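Local atomic coordinates of uncharacterized protein (Streptomyces malaysiense, PDB entry 6ZYL), a protein that catalyses beta-hydroxylation of the peptide thioholgamide as a non-heme monooxygenase, probably using iron and 2-oxoglutarate as others of its family do. Residues A[141-146]-A[212-217]; A[101-106]-A[236-241]. All blocks are in the same frame, centred on the assembly; numbering follows the deposited sequence.

Interaction 1 of 2, residues A[141-146]-A[212-217]; sequences QHAARV and HHLAMA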
ATOM      1  N   GLN A 141       4.388  -7.064  14.277  1.00 24.43           N
ATOM      2  CA  GLN A 141       3.354  -6.609  15.188  1.00 26.51           C
ATOM      3  C   GLN A 141       2.891  -5.181  14.938  1.00 25.81           C
ATOM      4  O   GLN A 141       1.840  -4.797  15.465  1.00 23.18           O
ATOM      5  CB  GLN A 141       3.843  -6.704  16.644  1.00 27.85           C
ATOM      6  CG  GLN A 141       4.057  -8.118  17.152  1.00 34.94           C
ATOM      7  CD  GLN A 141       2.786  -8.942  17.132  1.00 39.26           C
ATOM      8  OE1 GLN A 141       1.707  -8.450  17.464  1.00 38.62           O
ATOM      9  NE2 GLN A 141       2.908 -10.204  16.738  1.00 44.11           N
ATOM     10  N   HIS A 142       3.623  -4.388  14.153  1.00 23.69           N
ATOM     11  CA  HIS A 142       3.444  -2.941  14.168  1.00 23.27           C
ATOM     12  C   HIS A 142       3.323  -2.347  12.769  1.00 24.40           C
ATOM     13  O   HIS A 142       3.694  -1.189  12.550  1.00 25.05           O
ATOM     14  CB  HIS A 142       4.597  -2.276  14.920  1.00 23.13           C
ATOM     15  CG  HIS A 142       4.822  -2.832  16.292  1.00 27.88           C
ATOM     16  ND1 HIS A 142       3.885  -2.725  17.297  1.00 26.84           N
ATOM     17  CD2 HIS A 142       5.868  -3.508  16.824  1.00 26.79           C
ATOM     18  CE1 HIS A 142       4.346  -3.305  18.390  1.00 30.94           C
ATOM     19  NE2 HIS A 142       5.548  -3.787  18.131  1.00 30.69           N
ATOM     20  N   ALA A 143       2.787  -3.104  11.817  1.00 22.09           N
ATOM     21  CA  ALA A 143       2.581  -2.571  10.481  1.00 22.97           C
ATOM     22  C   ALA A 143       1.375  -3.241   9.840  1.00 23.91           C
ATOM     23  O   ALA A 143       0.986  -4.352  10.205  1.00 20.06           O
ATOM     24  CB  ALA A 143       3.820  -2.759   9.598  1.00 21.14           C
ATOM     25  N   ALA A 144       0.796  -2.545   8.865  1.00 20.97           N
ATOM     26  CA  ALA A 144      -0.331  -3.056   8.101  1.00 21.49           C
ATOM     27  C   ALA A 144      -0.425  -2.262   6.807  1.00 21.67           C
ATOM     28  O   ALA A 144      -0.135  -1.063   6.788  1.00 20.18           O
ATOM     29  CB  ALA A 144      -1.641  -2.951   8.890  1.00 22.09           C
ATOM     30  N   ARG A 145      -0.813  -2.939   5.731  1.00 20.89           N
ATOM     31  CA  ARG A 145      -1.045  -2.296   4.446  1.00 22.07           C
ATOM     32  C   ARG A 145      -2.548  -2.166   4.228  1.00 21.99           C
ATOM     33  O   ARG A 145      -3.275  -3.164   4.280  1.00 20.39           O
ATOM     34  CB  ARG A 145      -0.406  -3.086   3.305  1.00 21.26           C
ATOM     35  CG  ARG A 145      -0.727  -2.522   1.930  1.00 22.33           C
ATOM     36  CD  ARG A 145       0.171  -3.110   0.852  1.00 23.08           C
ATOM     37  NE  ARG A 145       1.539  -2.608   0.947  1.00 24.28           N
ATOM     38  CZ  ARG A 145       2.480  -2.828   0.036  1.00 24.84           C
ATOM     39  NH1 ARG A 145       2.202  -3.542  -1.045  1.00 24.44           N
ATOM     40  NH2 ARG A 145       3.698  -2.332   0.203  1.00 23.21           N
ATOM     41  N   VAL A 146      -3.006  -0.941   3.989  1.00 21.85           N
ATOM     42  CA  VAL A 146      -4.403  -0.663   3.678  1.00 22.42           C
ATOM     43  C   VAL A 146      -4.541  -0.604   2.164  1.00 21.81           C
ATOM     44  O   VAL A 146      -3.915   0.235   1.506  1.00 21.67           O
ATOM     45  CB  VAL A 146      -4.877   0.644   4.334  1.00 21.54           C
ATOM     46  CG1 VAL A 146      -6.315   0.945   3.933  1.00 24.37           C
ATOM     47  CG2 VAL A 146      -4.741   0.551   5.848  1.00 21.49           C
ATOM     48  N   HIS A 212      -4.139  -5.874   5.357  1.00 21.72           N
ATOM     49  CA  HIS A 212      -3.445  -7.143   5.501  1.00 23.32           C
ATOM     50  C   HIS A 212      -2.045  -6.942   6.064  1.00 22.16           C
ATOM     51  O   HIS A 212      -1.448  -5.868   5.950  1.00 22.04           O
ATOM     52  CB  HIS A 212      -3.396  -7.920   4.157  1.00 21.19           C
ATOM     53  CG  HIS A 212      -2.585  -7.265   3.081  1.00 23.51           C
ATOM     54  ND1 HIS A 212      -3.155  -6.700   1.960  1.00 23.22           N
ATOM     55  CD2 HIS A 212      -1.246  -7.134   2.927  1.00 23.27           C
ATOM     56  CE1 HIS A 212      -2.204  -6.226   1.174  1.00 25.02           C
ATOM     57  NE2 HIS A 212      -1.036  -6.475   1.740  1.00 23.03           N
ATOM     58  N   HIS A 213      -1.569  -7.998   6.721  1.00 22.51           N
ATOM     59  CA  HIS A 213      -0.219  -8.065   7.261  1.00 23.82           C
ATOM     60  C   HIS A 213       0.795  -8.062   6.126  1.00 22.35           C
ATOM     61  O   HIS A 213       0.556  -8.628   5.057  1.00 23.93           O
ATOM     62  CB  HIS A 213      -0.095  -9.342   8.099  1.00 25.65           C
ATOM     63  CG  HIS A 213       1.038  -9.339   9.076  1.00 23.89           C
ATOM     64  ND1 HIS A 213       2.310  -9.734   8.733  1.00 24.25           N
ATOM     65  CD2 HIS A 213       1.080  -9.041  10.396  1.00 24.74           C
ATOM     66  CE1 HIS A 213       3.097  -9.652   9.791  1.00 27.02           C
ATOM     67  NE2 HIS A 213       2.374  -9.233  10.814  1.00 27.33           N
ATOM     68  N   LEU A 214       1.935  -7.407   6.356  1.00 21.26           N
ATOM     69  CA  LEU A 214       2.963  -7.354   5.323  1.00 22.30           C
ATOM     70  C   LEU A 214       3.588  -8.716   5.048  1.00 22.89           C
ATOM     71  O   LEU A 214       4.293  -8.862   4.042  1.00 22.13           O
ATOM     72  CB  LEU A 214       4.051  -6.353   5.709  1.00 21.74           C
ATOM     73  CG  LEU A 214       3.621  -4.883   5.733  1.00 22.82           C
ATOM     74  CD1 LEU A 214       4.795  -3.990   6.124  1.00 23.09           C
ATOM     75  CD2 LEU A 214       3.044  -4.447   4.396  1.00 24.04           C
ATOM     76  N   ALA A 215       3.354  -9.706   5.910  1.00 23.68           N
ATOM     77  CA  ALA A 215       3.772 -11.081   5.668  1.00 24.93           C
ATOM     78  C   ALA A 215       2.637 -11.939   5.119  1.00 26.15           C
ATOM     79  O   ALA A 215       2.802 -13.155   4.974  1.00 26.71           O
ATOM     80  CB  ALA A 215       4.322 -11.702   6.954  1.00 28.20           C
ATOM     81  N   MET A 216       1.486 -11.338   4.828  1.00 26.08           N
ATOM     82  CA  MET A 216       0.392 -12.064   4.200  1.00 27.51           C
ATOM     83  C   MET A 216       0.799 -12.460   2.786  1.00 24.30           C
ATOM     84  O   MET A 216       1.174 -11.604   1.977  1.00 26.16           O
ATOM     85  CB  MET A 216      -0.871 -11.205   4.176  1.00 23.70           C
ATOM     86  CG  MET A 216      -1.980 -11.731   3.274  1.00 26.06           C
ATOM     87  SD  MET A 216      -2.516 -13.405   3.670  1.00 27.65           S
ATOM     88  CE  MET A 216      -2.756 -13.279   5.441  1.00 24.87           C
ATOM     89  N   ALA A 217       0.742 -13.755   2.492  1.00 23.99           N
ATOM     90  CA  ALA A 217       0.961 -14.232   1.135  1.00 26.82           C
ATOM     91  C   ALA A 217      -0.277 -13.935   0.299  1.00 25.15           C
ATOM     92  O   ALA A 217      -1.402 -14.221   0.721  1.00 25.38           O
ATOM     93  CB  ALA A 217       1.261 -15.730   1.129  1.00 29.76           C
TER
HETATM   94  O   HOH W   1       2.559  -6.236   8.928  1.00 22.55           O
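Arg-145 and His-212 form an antiparallel hydrogen-bonded pair between strands 143-149 and 209-212. These strands belong to the main sheet of the double-stranded beta-helix (jelly roll) fold known for the phytanoyl-CoA dioxygenase family. Arg-145 N gives a nearly straight bond to His-212 O (3.0 Å, 174°). His-212 N returns one to Arg-145 O. The two side chains run side by side on the same face of the sheet. Arg-145 CB sits over one face of the His-212 ring, 4.2 Å from its centroid, in a CH-pi contact. Further along, Arg-145 CD passes 3.7 Å from His-212 NE2. CG of His-212 stands between the backbone N and the carbonyl carbon (chi1 66°), which turns the ring beside the arginine stem. Leu-214 crosses the arginine at about a right angle, with CD2 3.9 Å from Arg-145 CB. Its other methyl, CD1, packs on Ala-143 CB.

In the second shell, Arg-145 NE makes a salt bridge to Asp-235. His-212 is held at both nitrogens, ND1 by Tyr-162 OH and NE2 by Asp-130. With an alanine at Arg-145, Asp-235 would probably lose its salt-bridge mate and one face of the His-212 ring would be less well covered.

Beyond His-212 the strand pairing gives way to a loop. A water bridges Ala-143 O and Leu-214 N, and lies over the centre of one face of the His-213 ring. A type I turn, His-213 to Met-216, then leads the chain away. Within it, Ala-215 N donates to His-213 ND1 at 3.0 Å, tilted 18° from the ring plane.

Interaction 2 of 2, residues A[101-106]-A[236-241]; sequences SLLGPD and YITPRV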
ATOM      1  N   SER A 101      -7.014   0.918  15.636  1.00 27.56           N
ATOM      2  CA  SER A 101      -7.560  -0.219  16.367  1.00 29.99           C
ATOM      3  C   SER A 101      -6.715  -1.473  16.189  1.00 30.06           C
ATOM      4  O   SER A 101      -6.829  -2.404  16.993  1.00 30.10           O
ATOM      5  CB  SER A 101      -9.002  -0.485  15.926  1.00 28.24           C
ATOM      6  OG  SER A 101      -9.051  -1.218  14.715  1.00 37.23           O
ATOM      7  N   LEU A 102      -5.865  -1.514  15.166  1.00 28.58           N
ATOM      8  CA  LEU A 102      -4.976  -2.645  14.940  1.00 27.31           C
ATOM      9  C   LEU A 102      -3.573  -2.417  15.485  1.00 28.05           C
ATOM     10  O   LEU A 102      -2.966  -3.347  16.027  1.00 27.98           O
ATOM     11  CB  LEU A 102      -4.875  -2.947  13.443  1.00 27.94           C
ATOM     12  CG  LEU A 102      -6.149  -3.255  12.660  1.00 31.05           C
ATOM     13  CD1 LEU A 102      -5.781  -3.622  11.217  1.00 30.70           C
ATOM     14  CD2 LEU A 102      -6.941  -4.366  13.303  1.00 31.16           C
ATOM     15  N   LEU A 103      -3.042  -1.201  15.349  1.00 27.76           N
ATOM     16  CA  LEU A 103      -1.640  -0.936  15.628  1.00 29.21           C
ATOM     17  C   LEU A 103      -1.397   0.005  16.800  1.00 26.72           C
ATOM     18  O   LEU A 103      -0.242   0.149  17.217  1.00 27.78           O
ATOM     19  CB  LEU A 103      -0.958  -0.338  14.386  1.00 25.42           C
ATOM     20  CG  LEU A 103      -1.050  -1.125  13.078  1.00 25.06           C
ATOM     21  CD1 LEU A 103      -0.271  -0.410  11.977  1.00 26.31           C
ATOM     22  CD2 LEU A 103      -0.543  -2.541  13.262  1.00 26.07           C
ATOM     23  N   GLY A 104      -2.428   0.650  17.333  1.00 27.91           N
ATOM     24  CA  GLY A 104      -2.250   1.595  18.407  1.00 27.15           C
ATOM     25  C   GLY A 104      -2.391   3.027  17.935  1.00 30.21           C
ATOM     26  O   GLY A 104      -2.640   3.298  16.757  1.00 28.94           O
ATOM     27  N   PRO A 105      -2.222   3.980  18.856  1.00 28.96           N
ATOM     28  CA  PRO A 105      -2.492   5.388  18.534  1.00 29.31           C
ATOM     29  C   PRO A 105      -1.357   6.153  17.871  1.00 29.29           C
ATOM     30  O   PRO A 105      -1.572   7.316  17.497  1.00 30.61           O
ATOM     31  CB  PRO A 105      -2.805   5.985  19.919  1.00 29.24           C
ATOM     32  CG  PRO A 105      -1.920   5.199  20.852  1.00 30.00           C
ATOM     33  CD  PRO A 105      -1.870   3.787  20.278  1.00 32.28           C
ATOM     34  N   ASP A 106      -0.178   5.558  17.707  1.00 28.77           N
ATOM     35  CA  ASP A 106       0.963   6.219  17.080  1.00 28.34           C
ATOM     36  C   ASP A 106       1.161   5.619  15.695  1.00 25.26           C
ATOM     37  O   ASP A 106       1.534   4.447  15.566  1.00 22.29           O
ATOM     38  CB  ASP A 106       2.219   6.064  17.931  1.00 29.67           C
ATOM     39  CG  ASP A 106       2.035   6.589  19.341  1.00 31.50           C
ATOM     40  OD1 ASP A 106       1.431   7.670  19.498  1.00 31.32           O
ATOM     41  OD2 ASP A 106       2.493   5.922  20.289  1.00 40.28           O
ATOM     42  N   TYR A 236       1.022   1.557   6.711  1.00 19.57           N
ATOM     43  CA  TYR A 236       1.013   2.214   8.007  1.00 18.86           C
ATOM     44  C   TYR A 236       1.947   1.472   8.954  1.00 21.42           C
ATOM     45  O   TYR A 236       1.980   0.238   8.970  1.00 20.58           O
ATOM     46  CB  TYR A 236      -0.401   2.261   8.591  1.00 19.93           C
ATOM     47  CG  TYR A 236      -1.321   3.226   7.874  1.00 19.00           C
ATOM     48  CD1 TYR A 236      -1.359   4.569   8.222  1.00 19.51           C
ATOM     49  CD2 TYR A 236      -2.148   2.791   6.846  1.00 19.69           C
ATOM     50  CE1 TYR A 236      -2.199   5.457   7.566  1.00 18.73           C
ATOM     51  CE2 TYR A 236      -2.990   3.669   6.184  1.00 19.17           C
ATOM     52  CZ  TYR A 236      -3.012   5.000   6.549  1.00 18.60           C
ATOM     53  OH  TYR A 236      -3.848   5.874   5.893  1.00 22.55           O
ATOM     54  N   ILE A 237       2.712   2.235   9.732  1.00 22.79           N
ATOM     55  CA  ILE A 237       3.631   1.685  10.718  1.00 22.75           C
ATOM     56  C   ILE A 237       3.489   2.488  12.003  1.00 23.77           C
ATOM     57  O   ILE A 237       2.949   3.596  12.013  1.00 22.91           O
ATOM     58  CB  ILE A 237       5.104   1.715  10.243  1.00 21.81           C
ATOM     59  CG1 ILE A 237       5.563   3.161  10.027  1.00 22.51           C
ATOM     60  CG2 ILE A 237       5.280   0.907   8.971  1.00 22.05           C
ATOM     61  CD1 ILE A 237       7.050   3.304   9.725  1.00 23.32           C
ATOM     62  N   THR A 238       3.985   1.919  13.089  1.00 24.26           N
ATOM     63  CA  THR A 238       4.175   2.629  14.341  1.00 25.48           C
ATOM     64  C   THR A 238       5.647   2.958  14.528  1.00 27.11           C
ATOM     65  O   THR A 238       6.511   2.448  13.808  1.00 24.00           O
ATOM     66  CB  THR A 238       3.677   1.785  15.518  1.00 25.09           C
ATOM     67  OG1 THR A 238       4.696   0.852  15.895  1.00 22.03           O
ATOM     68  CG2 THR A 238       2.402   1.044  15.154  1.00 24.93           C
ATOM     69  N   PRO A 239       5.977   3.811  15.503  1.00 26.62           N
ATOM     70  CA  PRO A 239       7.396   4.116  15.762  1.00 25.02           C
ATOM     71  C   PRO A 239       8.201   2.925  16.265  1.00 26.97           C
ATOM     72  O   PRO A 239       9.421   3.053  16.428  1.00 29.51           O
ATOM     73  CB  PRO A 239       7.339   5.232  16.819  1.00 31.35           C
ATOM     74  CG  PRO A 239       5.927   5.774  16.756  1.00 30.94           C
ATOM     75  CD  PRO A 239       5.067   4.604  16.349  1.00 26.69           C
ATOM     76  N   ARG A 240       7.566   1.782  16.526  1.00 26.76           N
ATOM     77  CA  ARG A 240       8.298   0.579  16.896  1.00 28.86           C
ATOM     78  C   ARG A 240       8.840  -0.169  15.685  1.00 33.49           C
ATOM     79  O   ARG A 240       9.630  -1.103  15.855  1.00 34.83           O
ATOM     80  CB  ARG A 240       7.405  -0.352  17.722  1.00 30.57           C
ATOM     81  CG  ARG A 240       7.054   0.199  19.098  1.00 34.77           C
ATOM     82  CD  ARG A 240       6.485  -0.880  20.018  1.00 50.92           C
ATOM     83  NE  ARG A 240       7.411  -1.995  20.206  1.00 60.04           N
ATOM     84  CZ  ARG A 240       8.150  -2.186  21.294  1.00 62.17           C
ATOM     85  NH1 ARG A 240       8.078  -1.338  22.312  1.00 67.08           N
ATOM     86  NH2 ARG A 240       8.962  -3.232  21.366  1.00 57.13           N
ATOM     87  N   VAL A 241       8.430   0.207  14.477  1.00 29.48           N
ATOM     88  CA  VAL A 241       9.045  -0.316  13.263  1.00 26.41           C
ATOM     89  C   VAL A 241      10.330   0.457  13.006  1.00 26.91           C
ATOM     90  O   VAL A 241      10.378   1.681  13.174  1.00 27.96           O
ATOM     91  CB  VAL A 241       8.078  -0.209  12.071  1.00 27.36           C
ATOM     92  CG1 VAL A 241       8.739  -0.741  10.804  1.00 26.50           C
ATOM     93  CG2 VAL A 241       6.785  -0.959  12.363  1.00 25.97           C
TER
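Asp-106 and Thr-238 bring their backbones to 5.5 Å between CA atoms, where the loop after helix 93-103 meets the end of strand 229-237. The two segments share no hydrogen bonds. A CA-H...O contact joins Thr-238 CA to Asp-106 O at 3.4 Å.

Thr-238 fills the middle of the contact. Its methyl CG2 touches two carbonyl oxygens, Leu-103 O and Asp-106 O, and also packs on Leu-103 CB at 3.7 Å. OG1 lies between the backbone N and the carbonyl carbon (chi1 83°). From there it accepts a bond from Arg-240 N (3.1 Å), forming an ST turn. The methyl is thereby left to face the helix end. Val-241 N bonds to Thr-238 O and closes a type I turn from Thr-238 to Val-241.

Leu-103 reaches along the strand. Its CD1 comes within 3.8 Å of Tyr-236 O and meets Tyr-236 CB more loosely. The tyrosine ring leads away from this segment. It packs against helix 93-103, on Ile-95, Leu-96 and Val-99, and its OH bonds to Val-90 O. At the other end, Asp-106 CB packs on CD and CG of Pro-239, 3.6 Å from CD.

Gly-104 is where the chain leaves the helix, with a positive phi of 105°. A CB there would jam against the preceding carbonyl and strike Pro-105 CD. The glycine allows the backbone to leave the helix here, and Pro-105 and Asp-106 then lead into strand 107-117. That strand runs antiparallel to 229-237, and Ile-237 is bonded to Leu-108 through the backbone. The arrangement is a helix-to-strand connection packed at the end of a strand in the main sheet of a double-stranded beta-helix.

In the fold
The centres of interactions 1 and 2 lie 11 Å apart, and the main sheet joins them. Strands 143-149 and 229-237 are neighbours in it. Ala-144 O and Tyr-236 N are 2.9 Å apart, and His-142 O and Thr-238 N 3.2 Å, both probable hydrogen bonds. Arg-33 NH2 adds a second tie, binding Gln-141 O and, weakly, Leu-102 O. Interaction 1 is the buried one and probably borders a pocket, since a tartaric acid, likely from the crystallisation liquor, lies about 5 Å from the Arg-145 side chain. His-212 adjoins Asp-130 and His-218, consistent with the aspartate and a histidine of the family's iron site; this is an apo form. Interaction 2 lies farther from the chain centre.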